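Local coordinates for nonsense-mediated mRNA decay protein 2 (Saccharomyces cerevisiae, PDB 4LUN) that takes part in nonsense-mediated decay of mRNAs carrying premature stop codons, the modelled piece being its N-terminal MIF4G domain, at residues A[20-24]-A[101-105]; A[72-77]-A[107-112]; A[205-209]-A[298-303]. All coordinates share one frame; numbering follows the deposited sequence.

From the N terminus, contact 1 brings the loop after helix 3-17 against the end of helix 87-104, closing a mostly helical span of 76 residues, and contact 2 joins helix 69-81 to helix 106-116 across 29 residues. The two cross along the chain, since 72-77 lies between the segments of contact 1, whereas 107-112 comes after the second of them; they also touch, through a probable hydrogen bond, H101 ND1 to T109 OG1 at 2.7 Å. Contact 3 opens after both have closed and ties helix 201-210 to the C-terminal helix 277-303 over 88 residues. It sits on the opposite side of the chain's centre, about 33 Å from contact 2, centre to centre.

Contact 1 (A[20-24]-A[101-105]); sequences EEVFP and HQRFN
An irregular segment, 20-24, runs past the last turn of a helix, with the CA atoms of F23 and Q102 5.6 Å apart. The side chain of F23 settles between the side chains of Q102 and R103. R103 lays its CG over one face of the ring in a CH-pi contact, 4.1 Å from the ring centroid of F23 and offset toward the rim. Bends at chi2 (-75°) and chi3 of R103 keep CD close to the ring as well, 3.8 Å from F23 CD2, while the guanidinium turns to the carbonyl oxygens of L60 and A63, which accept from NH1. On the Q102 side, OE1 comes within 3.6 Å of F23 CD1, and V22 crosses the glutamine chain at about a right angle, its CG2 3.7 Å from Q102 CG.

A water bridges the segments, accepting from F23 N at 3.0 Å and donating to Q102 O at 2.6 Å, with a weak further bond to E21 OE1, and so joins the last turn of the helix to the loop backbone. Q102 NE2 is held by N13 OD1, and V22 and Q102 rest on L12 of helix 3-17, while L60 of helix 52-60 and S61 border F23. Thus the loop joining helix 3-17 to helix 34-44 is held against the C-terminal turn of helix 87-104, at the surface of the all-alpha MIF4G domain.

Contact 2 (A[72-77]-A[107-112]); sequences IIVTVT and RFTSPL
I73 and F108 form the centre of this interface, their side chains sliding past each other in opposite directions with I73 CG1 3.8 Å from F108 CD1. The isoleucine chain continues to CD1, which lodges against the second helix 3.6 Å from P111 CG and equally near the carbonyl oxygen of R107. F108 points its ring back toward the first helix because CG stands anti to the backbone N (chi1 163°). There the ring meets V76 at its edge, CG1 lying 4.0 Å from F108 CZ and near the ring plane, while I72 adds a looser contact through CG2. V76 CG1 also touches L112 CD1, at 3.8 Å, so this one methyl group bridges F108 and L112, side chains one helical turn apart. L112 CD1 in turn lies 3.4 Å from T77 OG1, a methyl group packed on a hydroxyl.

That hydroxyl is already engaged within its own helix: T77 OG1 donates to I73 O at 2.6 Å, from above the carbonyl plane. I73 O thus receives two bonds, as T77 N arrives from the opposite face of the plane. P111, which I73 touches, has no N-H, and helix 107-112 is kinked there. Further out, R107 forms a salt bridge with E66, while S110 OG is bonded to D166, which also touches P111. L100 of helix 87-104 touches both V76 and F108, and F40 and I41 of helix 34-44 cover I72.

Segments 72-77 and 107-112 cross at -48°, their axes 9.7 Å apart at closest approach, an apolar helix-to-helix contact of the kind that builds the HEAT-repeat-like, all-alpha MIF4G domain.

Contact 3 (A[205-209]-A[298-303]); sequences TAFIK and TLGEFF
Packing of helix against helix, the recurrent element of an all-alpha MIF4G domain, takes an almost parallel form here: segments 205-209 and 298-303 cross at only 24°, with their axes 10.5 Å apart. I208 supplies most of the first side. Its CB stands over the centre of the F302 ring in a CH-pi contact, 4.1 Å from the ring centroid of F302 and 8° off the ring normal. Because CG1 lies between the backbone N and the carbonyl carbon (chi1 66°) and the chain then extends, CD1 passes along the same ring to reach its root, 3.6 Å from F302 CG. The same methyl group is 3.7 Å from L299 CD2 and more loosely meets F303 CE2, so it fits among three side chains of the facing helix. At its outer end the F302 ring brings CE1 within 3.4 Å of I208 O.

One turn earlier the contact passes to threonines. T205 and T298 cross at about a right angle and meet through their methyl groups, CG2 to CG2 at 3.8 Å, and T205 CG2 lies 3.9 Å from L299 CG. The extended chain of K209 runs over the outer side, its CE 3.7 Å from T298 CG2. Each threonine hydroxyl turns to its own helix instead: T298 OG1 bonds to T294 O, and T205 OG1 makes a weak bond to T202 O.

Beyond the pair, R216 binds F302 twice, through a cation-pi contact and a hydrogen bond to the backbone oxygen. F215, in the loop after helix 201-210, touches I208, F302 and F303, while the long helix 231-271 packs against both segments, with F239 on I208 and I243 on L299 and F303.

Contact 1 (A[20-24]-A[101-105])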
loop_
_atom_site.group_PDB
_atom_site.type_symbol
_atom_site.label_atom_id
_atom_site.label_comp_id
_atom_site.label_asym_id
_atom_site.label_seq_id
_atom_site.Cartn_x
_atom_site.Cartn_y
_atom_site.Cartn_z
ATOM N N GLU A 20 -18.453 -20.284 7.978
ATOM C CA GLU A 20 -18.486 -20.793 9.339
ATOM C C GLU A 20 -18.652 -19.664 10.340
ATOM O O GLU A 20 -18.295 -18.519 10.066
ATOM C CB GLU A 20 -17.212 -21.554 9.670
ATOM C CG GLU A 20 -16.862 -22.655 8.706
ATOM C CD GLU A 20 -15.757 -23.528 9.249
ATOM O OE1 GLU A 20 -15.097 -24.229 8.452
ATOM O OE2 GLU A 20 -15.550 -23.508 10.482
ATOM N N GLU A 21 -19.208 -19.993 11.501
ATOM C CA GLU A 21 -19.137 -19.102 12.645
ATOM C C GLU A 21 -17.957 -19.589 13.468
ATOM O O GLU A 21 -18.040 -20.617 14.141
ATOM C CB GLU A 21 -20.420 -19.158 13.477
ATOM C CG GLU A 21 -21.702 -19.183 12.659
ATOM C CD GLU A 21 -21.925 -17.911 11.863
ATOM O OE1 GLU A 21 -21.400 -16.848 12.261
ATOM O OE2 GLU A 21 -22.631 -17.978 10.833
ATOM N N VAL A 22 -16.843 -18.872 13.394
ATOM C CA VAL A 22 -15.640 -19.302 14.090
ATOM C C VAL A 22 -15.398 -18.452 15.329
ATOM O O VAL A 22 -14.586 -18.809 16.186
ATOM C CB VAL A 22 -14.401 -19.236 13.174
ATOM C CG1 VAL A 22 -14.789 -19.588 11.753
ATOM C CG2 VAL A 22 -13.776 -17.849 13.222
ATOM N N PHE A 23 -16.101 -17.326 15.417
ATOM C CA PHE A 23 -15.959 -16.437 16.562
ATOM C C PHE A 23 -16.883 -16.886 17.688
ATOM O O PHE A 23 -18.099 -16.975 17.502
ATOM C CB PHE A 23 -16.257 -14.986 16.176
ATOM C CG PHE A 23 -15.664 -13.975 17.121
ATOM C CD1 PHE A 23 -14.506 -13.288 16.784
ATOM C CD2 PHE A 23 -16.250 -13.728 18.354
ATOM C CE1 PHE A 23 -13.952 -12.361 17.653
ATOM C CE2 PHE A 23 -15.699 -12.803 19.229
ATOM C CZ PHE A 23 -14.551 -12.118 18.876
ATOM N N PRO A 24 -16.302 -17.185 18.860
ATOM C CA PRO A 24 -17.061 -17.645 20.027
ATOM C C PRO A 24 -17.543 -16.492 20.910
ATOM O O PRO A 24 -16.795 -15.545 21.173
ATOM C CB PRO A 24 -16.036 -18.498 20.775
ATOM C CG PRO A 24 -14.726 -17.829 20.479
ATOM C CD PRO A 24 -14.846 -17.226 19.094
ATOM N N HIS A 101 -14.472 -9.493 10.890
ATOM C CA HIS A 101 -14.656 -10.410 9.770
ATOM C C HIS A 101 -15.133 -11.783 10.258
ATOM O O HIS A 101 -15.957 -12.441 9.614
ATOM C CB HIS A 101 -13.349 -10.542 8.961
ATOM C CG HIS A 101 -13.375 -11.650 7.961
ATOM N ND1 HIS A 101 -14.128 -11.598 6.808
ATOM C CD2 HIS A 101 -12.755 -12.855 7.950
ATOM C CE1 HIS A 101 -13.966 -12.717 6.128
ATOM N NE2 HIS A 101 -13.139 -13.501 6.801
ATOM N N GLN A 102 -14.621 -12.215 11.401
ATOM C CA GLN A 102 -14.992 -13.526 11.932
ATOM C C GLN A 102 -16.427 -13.525 12.458
ATOM O O GLN A 102 -17.122 -14.544 12.392
ATOM C CB GLN A 102 -14.006 -13.954 13.018
ATOM C CG GLN A 102 -12.657 -14.376 12.444
ATOM C CD GLN A 102 -11.560 -14.365 13.469
ATOM O OE1 GLN A 102 -11.817 -14.453 14.666
ATOM N NE2 GLN A 102 -10.318 -14.241 13.006
ATOM N N ARG A 103 -16.870 -12.377 12.966
ATOM C CA ARG A 103 -18.244 -12.243 13.456
ATOM C C ARG A 103 -19.251 -12.148 12.312
ATOM O O ARG A 103 -20.312 -12.784 12.352
ATOM C CB ARG A 103 -18.389 -11.006 14.350
ATOM C CG ARG A 103 -18.055 -11.205 15.827
ATOM C CD ARG A 103 -19.146 -11.970 16.589
ATOM N NE ARG A 103 -20.503 -11.481 16.321
ATOM C CZ ARG A 103 -21.143 -10.568 17.050
ATOM N NH1 ARG A 103 -20.561 -10.018 18.111
ATOM N NH2 ARG A 103 -22.375 -10.198 16.715
ATOM N N PHE A 104 -18.917 -11.362 11.290
ATOM C CA PHE A 104 -19.890 -11.023 10.249
ATOM C C PHE A 104 -19.600 -11.517 8.827
ATOM O O PHE A 104 -20.465 -11.408 7.957
ATOM C CB PHE A 104 -20.141 -9.513 10.224
ATOM C CG PHE A 104 -20.487 -8.940 11.570
ATOM C CD1 PHE A 104 -21.696 -9.251 12.180
ATOM C CD2 PHE A 104 -19.602 -8.104 12.237
ATOM C CE1 PHE A 104 -22.012 -8.736 13.426
ATOM C CE2 PHE A 104 -19.914 -7.590 13.483
ATOM C CZ PHE A 104 -21.121 -7.904 14.076
ATOM N N ASN A 105 -18.405 -12.053 8.578
ATOM C CA ASN A 105 -18.030 -12.448 7.213
ATOM C C ASN A 105 -18.265 -11.332 6.179
ATOM O O ASN A 105 -18.040 -10.160 6.452
ATOM C CB ASN A 105 -18.748 -13.749 6.802
ATOM C CG ASN A 105 -18.354 -14.240 5.415
ATOM O OD1 ASN A 105 -17.174 -14.391 5.109
ATOM N ND2 ASN A 105 -19.347 -14.409 4.542
HETATM O O HOH W 1 -18.496 -16.222 13.914
#

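Contact 2 (A[72-77]-A[107-112])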
loop_
_atom_site.group_PDB
_atom_site.type_symbol
_atom_site.label_atom_id
_atom_site.label_comp_id
_atom_site.label_asym_id
_atom_site.label_seq_id
_atom_site.Cartn_x
_atom_site.Cartn_y
_atom_site.Cartn_z
ATOM N N ILE A 72 -20.934 0.598 11.416
ATOM C CA ILE A 72 -19.636 0.029 11.773
ATOM C C ILE A 72 -18.728 -0.004 10.543
ATOM O O ILE A 72 -17.543 0.329 10.624
ATOM C CB ILE A 72 -19.776 -1.402 12.328
ATOM C CG1 ILE A 72 -20.398 -1.380 13.725
ATOM C CG2 ILE A 72 -18.420 -2.089 12.397
ATOM C CD1 ILE A 72 -20.686 -2.761 14.282
ATOM N N ILE A 73 -19.300 -0.392 9.408
ATOM C CA ILE A 73 -18.562 -0.451 8.147
ATOM C C ILE A 73 -17.994 0.915 7.755
ATOM O O ILE A 73 -16.802 1.034 7.457
ATOM C CB ILE A 73 -19.457 -0.985 7.012
ATOM C CG1 ILE A 73 -19.780 -2.460 7.254
ATOM C CG2 ILE A 73 -18.789 -0.789 5.651
ATOM C CD1 ILE A 73 -20.946 -2.963 6.450
ATOM N N VAL A 74 -18.840 1.943 7.762
ATOM C CA VAL A 74 -18.384 3.309 7.485
ATOM C C VAL A 74 -17.340 3.786 8.493
ATOM O O VAL A 74 -16.306 4.341 8.115
ATOM C CB VAL A 74 -19.556 4.304 7.466
ATOM C CG1 VAL A 74 -19.039 5.735 7.314
ATOM C CG2 VAL A 74 -20.517 3.962 6.342
ATOM N N THR A 75 -17.607 3.565 9.774
ATOM C CA THR A 75 -16.682 3.969 10.828
ATOM C C THR A 75 -15.318 3.303 10.686
ATOM O O THR A 75 -14.282 3.971 10.740
ATOM C CB THR A 75 -17.253 3.662 12.223
ATOM O OG1 THR A 75 -18.478 4.383 12.401
ATOM C CG2 THR A 75 -16.262 4.058 13.307
ATOM N N VAL A 76 -15.322 1.986 10.501
ATOM C CA VAL A 76 -14.087 1.230 10.345
ATOM C C VAL A 76 -13.337 1.625 9.062
ATOM O O VAL A 76 -12.106 1.684 9.050
ATOM C CB VAL A 76 -14.369 -0.291 10.381
ATOM C CG1 VAL A 76 -13.367 -1.060 9.556
ATOM C CG2 VAL A 76 -14.383 -0.792 11.824
ATOM N N THR A 77 -14.081 1.905 7.995
ATOM C CA THR A 77 -13.468 2.318 6.736
ATOM C C THR A 77 -12.631 3.570 6.953
ATOM O O THR A 77 -11.491 3.658 6.495
ATOM C CB THR A 77 -14.508 2.601 5.641
ATOM O OG1 THR A 77 -15.258 1.414 5.360
ATOM C CG2 THR A 77 -13.809 3.048 4.358
ATOM N N ARG A 107 -20.783 -9.825 4.646
ATOM C CA ARG A 107 -21.655 -8.662 4.762
ATOM C C ARG A 107 -20.950 -7.484 5.449
ATOM O O ARG A 107 -21.372 -6.345 5.295
ATOM C CB ARG A 107 -22.996 -9.007 5.427
ATOM C CG ARG A 107 -22.898 -9.563 6.828
ATOM C CD ARG A 107 -24.256 -10.099 7.293
ATOM N NE ARG A 107 -24.263 -10.342 8.733
ATOM C CZ ARG A 107 -23.902 -11.489 9.301
ATOM N NH1 ARG A 107 -23.513 -12.512 8.552
ATOM N NH2 ARG A 107 -23.931 -11.619 10.622
ATOM N N PHE A 108 -19.865 -7.757 6.178
ATOM C CA PHE A 108 -18.995 -6.695 6.689
ATOM C C PHE A 108 -17.811 -6.461 5.752
ATOM O O PHE A 108 -17.541 -5.332 5.351
ATOM C CB PHE A 108 -18.477 -7.033 8.090
ATOM C CG PHE A 108 -17.287 -6.212 8.524
ATOM C CD1 PHE A 108 -17.453 -4.933 9.028
ATOM C CD2 PHE A 108 -16.000 -6.731 8.443
ATOM C CE1 PHE A 108 -16.361 -4.181 9.432
ATOM C CE2 PHE A 108 -14.902 -5.986 8.847
ATOM C CZ PHE A 108 -15.083 -4.706 9.339
ATOM N N THR A 109 -17.108 -7.535 5.410
ATOM C CA THR A 109 -15.843 -7.411 4.668
ATOM C C THR A 109 -15.993 -6.958 3.218
ATOM O O THR A 109 -15.165 -6.180 2.713
ATOM C CB THR A 109 -15.015 -8.715 4.766
ATOM O OG1 THR A 109 -14.940 -9.104 6.145
ATOM C CG2 THR A 109 -13.606 -8.509 4.222
ATOM N N SER A 110 -17.026 -7.435 2.533
ATOM C CA SER A 110 -17.264 -7.020 1.148
ATOM C C SER A 110 -17.401 -5.503 0.968
ATOM O O SER A 110 -16.627 -4.901 0.203
ATOM C CB SER A 110 -18.429 -7.794 0.500
ATOM O OG SER A 110 -18.813 -7.205 -0.732
ATOM N N PRO A 111 -18.355 -4.860 1.675
ATOM C CA PRO A 111 -18.428 -3.404 1.491
ATOM C C PRO A 111 -17.202 -2.653 2.034
ATOM O O PRO A 111 -16.843 -1.605 1.489
ATOM C CB PRO A 111 -19.699 -3.009 2.256
ATOM C CG PRO A 111 -19.937 -4.123 3.224
ATOM C CD PRO A 111 -19.416 -5.366 2.566
ATOM N N LEU A 112 -16.563 -3.182 3.075
ATOM C CA LEU A 112 -15.353 -2.568 3.600
ATOM C C LEU A 112 -14.253 -2.607 2.541
ATOM O O LEU A 112 -13.601 -1.600 2.281
ATOM C CB LEU A 112 -14.865 -3.280 4.866
ATOM C CG LEU A 112 -13.458 -2.861 5.335
ATOM C CD1 LEU A 112 -13.422 -1.404 5.742
ATOM C CD2 LEU A 112 -12.934 -3.740 6.460
#

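Contact 3 (A[205-209]-A[298-303])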
loop_
_atom_site.group_PDB
_atom_site.type_symbol
_atom_site.label_atom_id
_atom_site.label_comp_id
_atom_site.label_asym_id
_atom_site.label_seq_id
_atom_site.Cartn_x
_atom_site.Cartn_y
_atom_site.Cartn_z
ATOM N N THR A 205 9.980 0.775 -3.398
ATOM C CA THR A 205 11.036 0.419 -2.448
ATOM C C THR A 205 10.482 0.149 -1.055
ATOM O O THR A 205 10.935 -0.761 -0.360
ATOM C CB THR A 205 12.166 1.475 -2.390
ATOM O OG1 THR A 205 11.623 2.752 -2.040
ATOM C CG2 THR A 205 12.804 1.597 -3.736
ATOM N N ALA A 206 9.495 0.933 -0.644
ATOM C CA ALA A 206 8.873 0.707 0.655
ATOM C C ALA A 206 8.189 -0.643 0.690
ATOM O O ALA A 206 8.179 -1.313 1.723
ATOM C CB ALA A 206 7.867 1.811 0.980
ATOM N N PHE A 207 7.596 -1.038 -0.433
ATOM C CA PHE A 207 6.835 -2.282 -0.462
ATOM C C PHE A 207 7.740 -3.505 -0.398
ATOM O O PHE A 207 7.474 -4.446 0.350
ATOM C CB PHE A 207 5.929 -2.347 -1.700
ATOM C CG PHE A 207 4.936 -3.483 -1.665
ATOM C CD1 PHE A 207 3.799 -3.408 -0.876
ATOM C CD2 PHE A 207 5.143 -4.617 -2.424
ATOM C CE1 PHE A 207 2.886 -4.448 -0.840
ATOM C CE2 PHE A 207 4.237 -5.666 -2.400
ATOM C CZ PHE A 207 3.104 -5.582 -1.602
ATOM N N ILE A 208 8.827 -3.495 -1.155
ATOM C CA ILE A 208 9.718 -4.654 -1.147
ATOM C C ILE A 208 10.419 -4.808 0.200
ATOM O O ILE A 208 10.691 -5.925 0.621
ATOM C CB ILE A 208 10.774 -4.618 -2.280
ATOM C CG1 ILE A 208 11.773 -3.466 -2.091
ATOM C CG2 ILE A 208 10.095 -4.563 -3.649
ATOM C CD1 ILE A 208 12.774 -3.362 -3.226
ATOM N N LYS A 209 10.705 -3.698 0.875
ATOM C CA LYS A 209 11.402 -3.770 2.161
ATOM C C LYS A 209 10.531 -4.413 3.226
ATOM O O LYS A 209 11.017 -5.176 4.060
ATOM C CB LYS A 209 11.825 -2.376 2.637
ATOM C CG LYS A 209 13.026 -1.788 1.920
ATOM C CD LYS A 209 13.170 -0.306 2.288
ATOM C CE LYS A 209 14.299 0.356 1.527
ATOM N NZ LYS A 209 14.231 1.844 1.642
ATOM N N THR A 298 18.517 1.226 -4.298
ATOM C CA THR A 298 17.783 0.360 -3.384
ATOM C C THR A 298 17.213 -0.853 -4.111
ATOM O O THR A 298 17.306 -1.995 -3.627
ATOM C CB THR A 298 16.654 1.144 -2.707
ATOM O OG1 THR A 298 17.220 2.185 -1.892
ATOM C CG2 THR A 298 15.798 0.224 -1.831
ATOM N N LEU A 299 16.614 -0.615 -5.277
ATOM C CA LEU A 299 16.027 -1.719 -6.042
ATOM C C LEU A 299 17.117 -2.677 -6.489
ATOM O O LEU A 299 16.952 -3.903 -6.433
ATOM C CB LEU A 299 15.236 -1.195 -7.245
ATOM C CG LEU A 299 13.943 -0.469 -6.876
ATOM C CD1 LEU A 299 13.436 0.399 -8.028
ATOM C CD2 LEU A 299 12.878 -1.462 -6.442
ATOM N N GLY A 300 18.239 -2.114 -6.929
ATOM C CA GLY A 300 19.356 -2.926 -7.365
ATOM C C GLY A 300 19.932 -3.767 -6.247
ATOM O O GLY A 300 20.243 -4.938 -6.456
ATOM N N GLU A 301 20.081 -3.180 -5.068
ATOM C CA GLU A 301 20.590 -3.922 -3.918
ATOM C C GLU A 301 19.670 -5.089 -3.576
ATOM O O GLU A 301 20.130 -6.216 -3.401
ATOM C CB GLU A 301 20.729 -3.010 -2.700
ATOM C CG GLU A 301 21.959 -2.105 -2.734
ATOM C CD GLU A 301 21.983 -1.081 -1.609
ATOM O OE1 GLU A 301 23.019 -0.397 -1.454
ATOM O OE2 GLU A 301 20.969 -0.955 -0.886
ATOM N N PHE A 302 18.372 -4.812 -3.500
ATOM C CA PHE A 302 17.392 -5.822 -3.106
ATOM C C PHE A 302 17.376 -7.001 -4.071
ATOM O O PHE A 302 17.422 -8.168 -3.654
ATOM C CB PHE A 302 15.990 -5.207 -3.004
ATOM C CG PHE A 302 14.961 -6.150 -2.441
ATOM C CD1 PHE A 302 14.662 -6.136 -1.086
ATOM C CD2 PHE A 302 14.309 -7.056 -3.257
ATOM C CE1 PHE A 302 13.719 -7.006 -0.564
ATOM C CE2 PHE A 302 13.368 -7.928 -2.737
ATOM C CZ PHE A 302 13.081 -7.902 -1.393
ATOM N N PHE A 303 17.296 -6.707 -5.365
ATOM C CA PHE A 303 17.171 -7.762 -6.370
ATOM C C PHE A 303 18.523 -8.288 -6.854
ATOM O O PHE A 303 18.582 -9.111 -7.776
ATOM C CB PHE A 303 16.310 -7.295 -7.551
ATOM C CG PHE A 303 14.841 -7.145 -7.208
ATOM C CD1 PHE A 303 13.973 -8.225 -7.338
ATOM C CD2 PHE A 303 14.337 -5.938 -6.755
ATOM C CE1 PHE A 303 12.622 -8.099 -7.030
ATOM C CE2 PHE A 303 12.991 -5.802 -6.434
ATOM C CZ PHE A 303 12.131 -6.887 -6.570
#